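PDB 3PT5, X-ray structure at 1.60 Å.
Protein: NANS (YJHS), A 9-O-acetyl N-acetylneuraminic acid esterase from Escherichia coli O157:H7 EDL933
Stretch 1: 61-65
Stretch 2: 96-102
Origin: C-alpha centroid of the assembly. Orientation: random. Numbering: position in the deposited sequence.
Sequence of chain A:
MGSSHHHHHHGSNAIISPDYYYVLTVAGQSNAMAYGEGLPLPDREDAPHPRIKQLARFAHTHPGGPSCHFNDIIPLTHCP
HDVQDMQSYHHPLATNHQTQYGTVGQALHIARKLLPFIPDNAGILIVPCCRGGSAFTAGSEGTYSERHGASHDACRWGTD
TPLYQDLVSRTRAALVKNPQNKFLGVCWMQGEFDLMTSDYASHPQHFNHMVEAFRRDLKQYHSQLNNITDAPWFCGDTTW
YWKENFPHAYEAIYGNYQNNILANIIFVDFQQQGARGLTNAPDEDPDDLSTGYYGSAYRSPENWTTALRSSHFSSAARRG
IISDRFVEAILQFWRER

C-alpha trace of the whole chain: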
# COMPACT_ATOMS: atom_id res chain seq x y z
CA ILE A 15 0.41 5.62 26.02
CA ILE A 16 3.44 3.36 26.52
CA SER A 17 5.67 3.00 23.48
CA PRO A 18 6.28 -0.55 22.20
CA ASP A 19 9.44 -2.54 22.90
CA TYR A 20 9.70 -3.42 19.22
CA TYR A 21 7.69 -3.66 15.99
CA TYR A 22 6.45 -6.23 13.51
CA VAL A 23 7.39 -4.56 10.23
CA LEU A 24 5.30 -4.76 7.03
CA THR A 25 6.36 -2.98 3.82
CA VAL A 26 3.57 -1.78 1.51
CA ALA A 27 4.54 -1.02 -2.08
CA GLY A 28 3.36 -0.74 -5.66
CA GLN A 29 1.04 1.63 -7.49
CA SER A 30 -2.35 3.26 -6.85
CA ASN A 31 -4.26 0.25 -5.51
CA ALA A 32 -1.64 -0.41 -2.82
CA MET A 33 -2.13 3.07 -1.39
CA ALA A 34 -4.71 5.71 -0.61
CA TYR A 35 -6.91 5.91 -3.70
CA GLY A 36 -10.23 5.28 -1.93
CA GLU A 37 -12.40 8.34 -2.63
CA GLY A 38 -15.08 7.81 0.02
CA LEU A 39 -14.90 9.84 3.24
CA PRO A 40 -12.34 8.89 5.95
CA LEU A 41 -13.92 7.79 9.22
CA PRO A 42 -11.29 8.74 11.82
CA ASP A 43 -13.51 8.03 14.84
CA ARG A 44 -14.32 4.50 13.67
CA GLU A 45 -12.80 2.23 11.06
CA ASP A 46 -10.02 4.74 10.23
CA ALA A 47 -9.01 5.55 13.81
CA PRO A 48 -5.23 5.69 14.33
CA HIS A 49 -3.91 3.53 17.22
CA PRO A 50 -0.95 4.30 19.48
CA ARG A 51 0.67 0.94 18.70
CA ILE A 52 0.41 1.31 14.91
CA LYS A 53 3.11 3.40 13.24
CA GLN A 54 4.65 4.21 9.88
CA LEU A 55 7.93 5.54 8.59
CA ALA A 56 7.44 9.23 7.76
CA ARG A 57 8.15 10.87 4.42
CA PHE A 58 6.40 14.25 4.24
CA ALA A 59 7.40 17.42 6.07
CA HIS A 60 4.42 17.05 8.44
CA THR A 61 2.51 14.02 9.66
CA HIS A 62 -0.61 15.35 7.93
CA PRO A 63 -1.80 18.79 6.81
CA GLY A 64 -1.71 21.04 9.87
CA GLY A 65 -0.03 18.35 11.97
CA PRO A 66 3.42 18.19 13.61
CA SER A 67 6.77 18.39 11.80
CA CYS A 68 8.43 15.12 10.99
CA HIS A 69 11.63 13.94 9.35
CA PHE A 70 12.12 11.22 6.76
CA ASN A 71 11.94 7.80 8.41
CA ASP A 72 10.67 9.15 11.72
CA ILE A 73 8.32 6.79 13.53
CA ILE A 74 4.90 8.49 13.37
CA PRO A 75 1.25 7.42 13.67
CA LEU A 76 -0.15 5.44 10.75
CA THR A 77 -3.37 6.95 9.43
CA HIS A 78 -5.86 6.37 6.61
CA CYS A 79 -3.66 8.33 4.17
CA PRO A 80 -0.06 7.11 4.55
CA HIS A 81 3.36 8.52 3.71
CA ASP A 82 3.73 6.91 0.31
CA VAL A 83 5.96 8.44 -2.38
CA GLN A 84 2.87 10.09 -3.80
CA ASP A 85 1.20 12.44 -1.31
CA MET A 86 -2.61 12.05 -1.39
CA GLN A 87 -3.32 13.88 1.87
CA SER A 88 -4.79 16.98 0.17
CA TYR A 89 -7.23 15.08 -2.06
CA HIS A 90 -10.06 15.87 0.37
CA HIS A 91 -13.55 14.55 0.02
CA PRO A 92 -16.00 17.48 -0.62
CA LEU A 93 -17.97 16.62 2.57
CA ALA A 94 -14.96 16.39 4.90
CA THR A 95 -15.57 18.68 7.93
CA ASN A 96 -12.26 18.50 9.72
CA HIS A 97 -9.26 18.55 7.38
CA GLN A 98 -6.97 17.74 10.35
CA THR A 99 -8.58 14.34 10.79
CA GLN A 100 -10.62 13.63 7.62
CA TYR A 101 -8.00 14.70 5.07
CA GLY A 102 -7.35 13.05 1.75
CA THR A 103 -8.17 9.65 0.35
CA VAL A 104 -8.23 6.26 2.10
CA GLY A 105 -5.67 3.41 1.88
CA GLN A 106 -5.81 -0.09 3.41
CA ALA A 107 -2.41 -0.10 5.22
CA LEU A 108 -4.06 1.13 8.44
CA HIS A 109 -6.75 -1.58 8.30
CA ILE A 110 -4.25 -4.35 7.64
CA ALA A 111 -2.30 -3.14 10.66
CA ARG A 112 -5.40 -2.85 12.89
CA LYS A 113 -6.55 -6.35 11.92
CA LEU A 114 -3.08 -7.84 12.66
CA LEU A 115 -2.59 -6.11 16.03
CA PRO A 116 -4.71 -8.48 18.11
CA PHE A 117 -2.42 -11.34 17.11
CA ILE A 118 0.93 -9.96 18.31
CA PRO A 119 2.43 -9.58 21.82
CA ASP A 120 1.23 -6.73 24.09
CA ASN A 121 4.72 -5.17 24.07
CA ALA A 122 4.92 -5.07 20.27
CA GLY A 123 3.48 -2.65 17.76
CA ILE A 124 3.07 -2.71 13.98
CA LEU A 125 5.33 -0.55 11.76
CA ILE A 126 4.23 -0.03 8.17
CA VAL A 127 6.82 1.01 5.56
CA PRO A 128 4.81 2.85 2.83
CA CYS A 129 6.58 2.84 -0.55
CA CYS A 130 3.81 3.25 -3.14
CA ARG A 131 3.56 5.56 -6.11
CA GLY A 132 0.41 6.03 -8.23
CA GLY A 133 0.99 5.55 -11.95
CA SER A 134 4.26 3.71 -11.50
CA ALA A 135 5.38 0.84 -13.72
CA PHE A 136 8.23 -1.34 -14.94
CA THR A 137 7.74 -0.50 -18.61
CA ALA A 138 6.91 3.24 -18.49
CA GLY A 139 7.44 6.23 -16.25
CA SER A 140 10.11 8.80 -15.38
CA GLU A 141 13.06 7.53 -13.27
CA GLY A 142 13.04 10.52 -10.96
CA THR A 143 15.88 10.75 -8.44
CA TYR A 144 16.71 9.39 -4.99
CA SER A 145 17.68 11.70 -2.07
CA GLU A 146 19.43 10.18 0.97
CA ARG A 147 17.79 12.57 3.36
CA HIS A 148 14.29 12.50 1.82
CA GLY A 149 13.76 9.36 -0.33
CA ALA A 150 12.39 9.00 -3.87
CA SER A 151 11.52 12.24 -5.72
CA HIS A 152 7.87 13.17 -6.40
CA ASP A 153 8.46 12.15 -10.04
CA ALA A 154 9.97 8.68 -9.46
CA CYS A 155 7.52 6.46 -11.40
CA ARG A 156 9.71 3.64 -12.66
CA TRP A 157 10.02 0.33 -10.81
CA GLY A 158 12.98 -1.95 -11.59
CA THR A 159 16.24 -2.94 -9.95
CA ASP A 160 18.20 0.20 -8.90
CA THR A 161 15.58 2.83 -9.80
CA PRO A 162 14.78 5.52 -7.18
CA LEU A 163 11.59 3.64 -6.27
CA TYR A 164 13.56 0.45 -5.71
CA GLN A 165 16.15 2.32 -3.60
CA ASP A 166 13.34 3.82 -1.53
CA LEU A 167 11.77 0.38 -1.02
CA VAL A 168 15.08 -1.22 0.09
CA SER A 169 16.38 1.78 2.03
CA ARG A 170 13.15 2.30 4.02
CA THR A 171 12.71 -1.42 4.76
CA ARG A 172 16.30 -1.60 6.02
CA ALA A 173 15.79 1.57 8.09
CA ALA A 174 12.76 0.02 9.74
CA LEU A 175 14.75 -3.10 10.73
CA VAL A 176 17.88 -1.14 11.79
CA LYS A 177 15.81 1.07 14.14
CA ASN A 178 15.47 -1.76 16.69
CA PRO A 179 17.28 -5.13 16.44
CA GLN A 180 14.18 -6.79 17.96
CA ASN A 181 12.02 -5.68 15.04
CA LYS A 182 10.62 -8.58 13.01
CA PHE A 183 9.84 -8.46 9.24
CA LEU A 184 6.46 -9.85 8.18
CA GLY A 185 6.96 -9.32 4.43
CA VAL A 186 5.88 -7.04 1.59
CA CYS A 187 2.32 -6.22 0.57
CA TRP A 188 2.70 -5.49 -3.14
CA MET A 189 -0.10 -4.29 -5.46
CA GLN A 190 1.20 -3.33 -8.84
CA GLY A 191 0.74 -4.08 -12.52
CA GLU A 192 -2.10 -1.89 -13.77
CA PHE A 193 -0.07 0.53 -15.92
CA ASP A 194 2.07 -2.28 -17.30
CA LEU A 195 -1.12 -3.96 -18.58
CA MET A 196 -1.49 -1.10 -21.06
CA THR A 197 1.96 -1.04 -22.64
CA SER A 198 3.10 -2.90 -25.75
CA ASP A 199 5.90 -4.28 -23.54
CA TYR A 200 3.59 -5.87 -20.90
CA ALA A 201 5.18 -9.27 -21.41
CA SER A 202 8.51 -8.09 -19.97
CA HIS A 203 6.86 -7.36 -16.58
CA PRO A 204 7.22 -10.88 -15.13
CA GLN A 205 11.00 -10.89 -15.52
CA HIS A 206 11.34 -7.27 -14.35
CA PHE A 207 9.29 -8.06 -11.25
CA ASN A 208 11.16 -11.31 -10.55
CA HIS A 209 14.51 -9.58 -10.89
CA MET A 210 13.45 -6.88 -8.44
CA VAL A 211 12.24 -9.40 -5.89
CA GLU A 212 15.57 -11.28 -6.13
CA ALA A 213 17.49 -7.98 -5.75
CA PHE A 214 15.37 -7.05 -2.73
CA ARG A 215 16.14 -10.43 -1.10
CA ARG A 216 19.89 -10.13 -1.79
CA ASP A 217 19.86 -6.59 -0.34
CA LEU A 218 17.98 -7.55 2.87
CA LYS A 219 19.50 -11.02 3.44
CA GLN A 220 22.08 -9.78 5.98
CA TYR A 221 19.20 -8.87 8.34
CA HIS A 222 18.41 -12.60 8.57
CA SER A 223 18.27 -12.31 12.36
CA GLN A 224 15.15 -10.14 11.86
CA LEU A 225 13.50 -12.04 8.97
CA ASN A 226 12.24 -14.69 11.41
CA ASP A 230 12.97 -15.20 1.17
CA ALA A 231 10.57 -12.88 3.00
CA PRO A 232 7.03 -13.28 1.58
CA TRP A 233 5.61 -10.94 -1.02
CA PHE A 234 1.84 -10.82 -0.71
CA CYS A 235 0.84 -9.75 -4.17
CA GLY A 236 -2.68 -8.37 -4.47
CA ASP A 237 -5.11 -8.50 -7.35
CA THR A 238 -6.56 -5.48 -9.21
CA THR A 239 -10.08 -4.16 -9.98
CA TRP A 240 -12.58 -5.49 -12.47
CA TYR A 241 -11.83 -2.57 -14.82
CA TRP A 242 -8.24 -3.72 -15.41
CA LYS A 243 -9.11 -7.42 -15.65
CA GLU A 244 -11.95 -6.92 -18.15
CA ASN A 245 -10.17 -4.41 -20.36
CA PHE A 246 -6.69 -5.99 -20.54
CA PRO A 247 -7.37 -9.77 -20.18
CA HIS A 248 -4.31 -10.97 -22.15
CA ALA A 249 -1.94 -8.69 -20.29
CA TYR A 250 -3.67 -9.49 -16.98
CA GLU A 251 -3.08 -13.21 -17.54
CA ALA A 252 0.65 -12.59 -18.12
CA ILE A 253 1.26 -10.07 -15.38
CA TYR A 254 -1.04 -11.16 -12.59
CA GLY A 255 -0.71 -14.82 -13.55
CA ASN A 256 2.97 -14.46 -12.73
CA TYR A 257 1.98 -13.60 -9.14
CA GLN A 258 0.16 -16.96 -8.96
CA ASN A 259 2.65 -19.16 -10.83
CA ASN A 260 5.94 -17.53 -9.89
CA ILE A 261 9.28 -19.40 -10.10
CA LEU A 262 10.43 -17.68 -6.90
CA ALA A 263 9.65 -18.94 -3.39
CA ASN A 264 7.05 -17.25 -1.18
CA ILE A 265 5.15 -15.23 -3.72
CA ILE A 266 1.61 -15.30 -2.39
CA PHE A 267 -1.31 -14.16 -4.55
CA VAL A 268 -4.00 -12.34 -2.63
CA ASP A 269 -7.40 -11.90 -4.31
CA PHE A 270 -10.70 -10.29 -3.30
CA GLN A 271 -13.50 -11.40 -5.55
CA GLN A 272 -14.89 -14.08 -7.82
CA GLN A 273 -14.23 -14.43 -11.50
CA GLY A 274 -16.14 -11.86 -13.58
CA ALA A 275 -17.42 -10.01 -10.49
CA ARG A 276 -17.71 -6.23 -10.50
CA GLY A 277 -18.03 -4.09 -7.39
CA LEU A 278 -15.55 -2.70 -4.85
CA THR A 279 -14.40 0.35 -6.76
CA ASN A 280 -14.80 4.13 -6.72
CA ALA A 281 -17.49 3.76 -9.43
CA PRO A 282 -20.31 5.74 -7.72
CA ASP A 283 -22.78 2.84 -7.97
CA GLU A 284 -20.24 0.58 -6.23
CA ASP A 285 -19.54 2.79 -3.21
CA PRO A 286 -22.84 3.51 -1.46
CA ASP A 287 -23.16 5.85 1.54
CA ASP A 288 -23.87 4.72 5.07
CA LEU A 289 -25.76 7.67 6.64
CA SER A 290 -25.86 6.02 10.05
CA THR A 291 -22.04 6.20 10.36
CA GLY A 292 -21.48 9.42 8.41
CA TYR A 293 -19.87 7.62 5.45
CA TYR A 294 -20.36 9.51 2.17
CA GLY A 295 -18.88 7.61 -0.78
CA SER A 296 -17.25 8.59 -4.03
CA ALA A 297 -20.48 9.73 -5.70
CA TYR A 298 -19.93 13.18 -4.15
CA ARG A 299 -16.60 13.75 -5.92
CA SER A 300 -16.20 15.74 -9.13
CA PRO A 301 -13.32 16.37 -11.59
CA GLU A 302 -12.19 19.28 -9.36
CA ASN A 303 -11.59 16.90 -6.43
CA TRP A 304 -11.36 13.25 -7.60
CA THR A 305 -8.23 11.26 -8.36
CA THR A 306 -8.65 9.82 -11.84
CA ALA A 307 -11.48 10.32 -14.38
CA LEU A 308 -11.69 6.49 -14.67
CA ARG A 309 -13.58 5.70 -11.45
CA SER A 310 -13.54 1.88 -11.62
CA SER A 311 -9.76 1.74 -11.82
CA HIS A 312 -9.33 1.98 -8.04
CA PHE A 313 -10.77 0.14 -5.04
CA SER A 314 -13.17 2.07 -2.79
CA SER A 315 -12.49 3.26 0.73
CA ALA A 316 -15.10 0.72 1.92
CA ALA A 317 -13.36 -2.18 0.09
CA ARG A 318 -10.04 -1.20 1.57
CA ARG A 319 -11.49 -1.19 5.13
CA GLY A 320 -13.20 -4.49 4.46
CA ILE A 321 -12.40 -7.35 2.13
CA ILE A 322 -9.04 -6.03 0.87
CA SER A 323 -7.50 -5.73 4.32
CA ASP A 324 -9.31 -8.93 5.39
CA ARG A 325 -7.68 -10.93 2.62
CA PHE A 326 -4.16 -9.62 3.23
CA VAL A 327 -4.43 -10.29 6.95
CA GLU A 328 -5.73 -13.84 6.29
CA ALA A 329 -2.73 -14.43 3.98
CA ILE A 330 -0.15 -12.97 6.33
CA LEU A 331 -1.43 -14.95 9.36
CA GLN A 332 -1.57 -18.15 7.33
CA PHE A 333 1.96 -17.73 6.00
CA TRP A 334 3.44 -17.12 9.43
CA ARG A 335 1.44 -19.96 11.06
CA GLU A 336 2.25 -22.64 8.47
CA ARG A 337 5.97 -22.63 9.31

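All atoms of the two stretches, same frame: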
# COMPACT_ATOMS: atom_id res chain seq x y z
N THR A 61 3.15 15.33 9.59
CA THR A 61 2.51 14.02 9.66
C THR A 61 1.26 13.98 8.79
O THR A 61 0.93 12.95 8.20
CB THR A 61 2.18 13.61 11.10
OG1 THR A 61 1.33 14.58 11.71
CG2 THR A 61 3.45 13.48 11.88
N HIS A 62 0.60 15.13 8.71
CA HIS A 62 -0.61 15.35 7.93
C HIS A 62 -0.80 16.87 7.82
O HIS A 62 -0.10 17.61 8.53
CB HIS A 62 -1.83 14.66 8.59
CG HIS A 62 -2.12 15.15 9.97
ND1 HIS A 62 -3.02 16.16 10.23
CD2 HIS A 62 -1.69 14.71 11.18
CE1 HIS A 62 -3.11 16.35 11.54
NE2 HIS A 62 -2.30 15.50 12.13
N PRO A 63 -1.72 17.34 6.95
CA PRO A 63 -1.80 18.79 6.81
C PRO A 63 -2.25 19.45 8.13
O PRO A 63 -3.28 19.08 8.71
CB PRO A 63 -2.83 18.98 5.69
CG PRO A 63 -2.84 17.64 4.95
CD PRO A 63 -2.60 16.64 6.00
N GLY A 64 -1.40 20.34 8.64
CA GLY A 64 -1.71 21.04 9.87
C GLY A 64 -1.23 20.30 11.10
O GLY A 64 -1.48 20.75 12.22
N GLY A 65 -0.51 19.20 10.88
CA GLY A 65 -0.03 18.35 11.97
C GLY A 65 1.43 18.66 12.29
O GLY A 65 2.04 19.53 11.65
N ASN A 96 -13.48 18.20 9.03
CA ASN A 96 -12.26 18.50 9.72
C ASN A 96 -11.10 17.99 8.89
O ASN A 96 -10.85 16.78 8.84
CB ASN A 96 -12.29 17.85 11.11
CG ASN A 96 -11.09 18.20 11.98
OD1 ASN A 96 -10.09 18.76 11.51
ND2 ASN A 96 -11.18 17.86 13.25
N HIS A 97 -10.40 18.91 8.24
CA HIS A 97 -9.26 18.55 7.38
C HIS A 97 -7.96 18.20 8.13
O HIS A 97 -6.93 17.92 7.52
CB HIS A 97 -9.04 19.62 6.31
CG HIS A 97 -10.19 19.77 5.36
ND1 HIS A 97 -10.32 20.84 4.51
CD2 HIS A 97 -11.26 18.98 5.13
CE1 HIS A 97 -11.42 20.70 3.79
NE2 HIS A 97 -12.01 19.58 4.15
N GLN A 98 -8.03 18.22 9.46
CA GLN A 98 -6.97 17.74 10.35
C GLN A 98 -7.10 16.26 10.63
O GLN A 98 -6.12 15.61 11.01
CB GLN A 98 -7.03 18.42 11.71
CG GLN A 98 -6.92 19.90 11.70
CD GLN A 98 -5.53 20.33 11.44
OE1 GLN A 98 -5.10 20.39 10.29
NE2 GLN A 98 -4.79 20.62 12.50
N THR A 99 -8.31 15.74 10.49
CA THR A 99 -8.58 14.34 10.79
C THR A 99 -9.15 13.57 9.61
O THR A 99 -8.92 12.35 9.50
CB THR A 99 -9.58 14.20 11.93
OG1 THR A 99 -10.82 14.83 11.56
CG2 THR A 99 -9.03 14.81 13.23
N GLN A 100 -9.93 14.26 8.77
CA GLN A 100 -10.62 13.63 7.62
C GLN A 100 -10.02 14.04 6.27
O GLN A 100 -10.74 14.15 5.28
CB GLN A 100 -12.11 14.02 7.59
CG GLN A 100 -12.94 13.45 8.70
CD GLN A 100 -14.41 13.80 8.53
OE1 GLN A 100 -14.75 14.98 8.49
NE2 GLN A 100 -15.28 12.78 8.45
N TYR A 101 -8.72 14.24 6.26
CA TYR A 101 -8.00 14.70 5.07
C TYR A 101 -7.84 13.60 4.04
O TYR A 101 -7.68 12.44 4.38
CB TYR A 101 -6.61 15.21 5.46
CG TYR A 101 -5.83 14.27 6.39
CD1 TYR A 101 -4.99 13.28 5.88
CD2 TYR A 101 -5.93 14.39 7.76
CE1 TYR A 101 -4.30 12.42 6.71
CE2 TYR A 101 -5.25 13.53 8.62
CZ TYR A 101 -4.43 12.54 8.08
OH TYR A 101 -3.75 11.70 8.90
N GLY A 102 -7.85 13.96 2.77
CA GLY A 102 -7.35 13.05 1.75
C GLY A 102 -8.21 11.85 1.41
O GLY A 102 -9.41 11.79 1.68

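Neither stretch forms a regular helix or strand, so this is a loop-to-loop contact. It buries 268 Å² in total. The first loop folds as a type II beta turn from His 62 to Gly 65, closed by a hydrogen bond from Gly 65 N to His 62 O at 2.9 Å. Gly 64 has phi/psi of 88/6, where a CB would jam against the preceding carbonyl. In the second loop, Gln 100 N donates to Asn 96 O at 2.7 Å, and Gln 98 N donates to Asn 96 OD1 at 3.0 Å. By CA position the loops are nearest at Gly 64 and Gln 98, whose CA atoms are 6.2 Å apart.

The apolar contact centres on Tyr 101, which is buried. Two aliphatic carbons sit over one face of its ring. His 62 CB lies 3.8 Å from the Tyr 101 ring centroid, and Pro 63 CD lies 4.3 Å from it. Both are CH-pi contacts, in which C-H groups meet the ring's pi electrons. The imidazole of His 62 runs nearly parallel to the Tyr 101 ring, at 4°. The rings are slid apart, with centroids 5.1 Å distant, so they barely overlap.

Polar bonding across the interface is sparse. The one hydrogen bond is weak: Gln 98 NE2 donates to Gly 64 O at 3.3 Å. The Gln 98 side chain starts sideways, but its end comes nearer to the turn. An ideal CB on Gly 64 would lie 2.1 Å from Gln 98 OE1, a clash.

Other close polar pairs are not bonds. Pro 63 O and Gln 98 OE1 are 2.7 Å apart, but both are acceptors. His 62 ND1 approaches Gln 98 O at 3.2 Å with a poor angle. Instead, His 62 ND1 makes a weak hydrogen bond to Pro 63 O, at 3.3 Å, within its own turn.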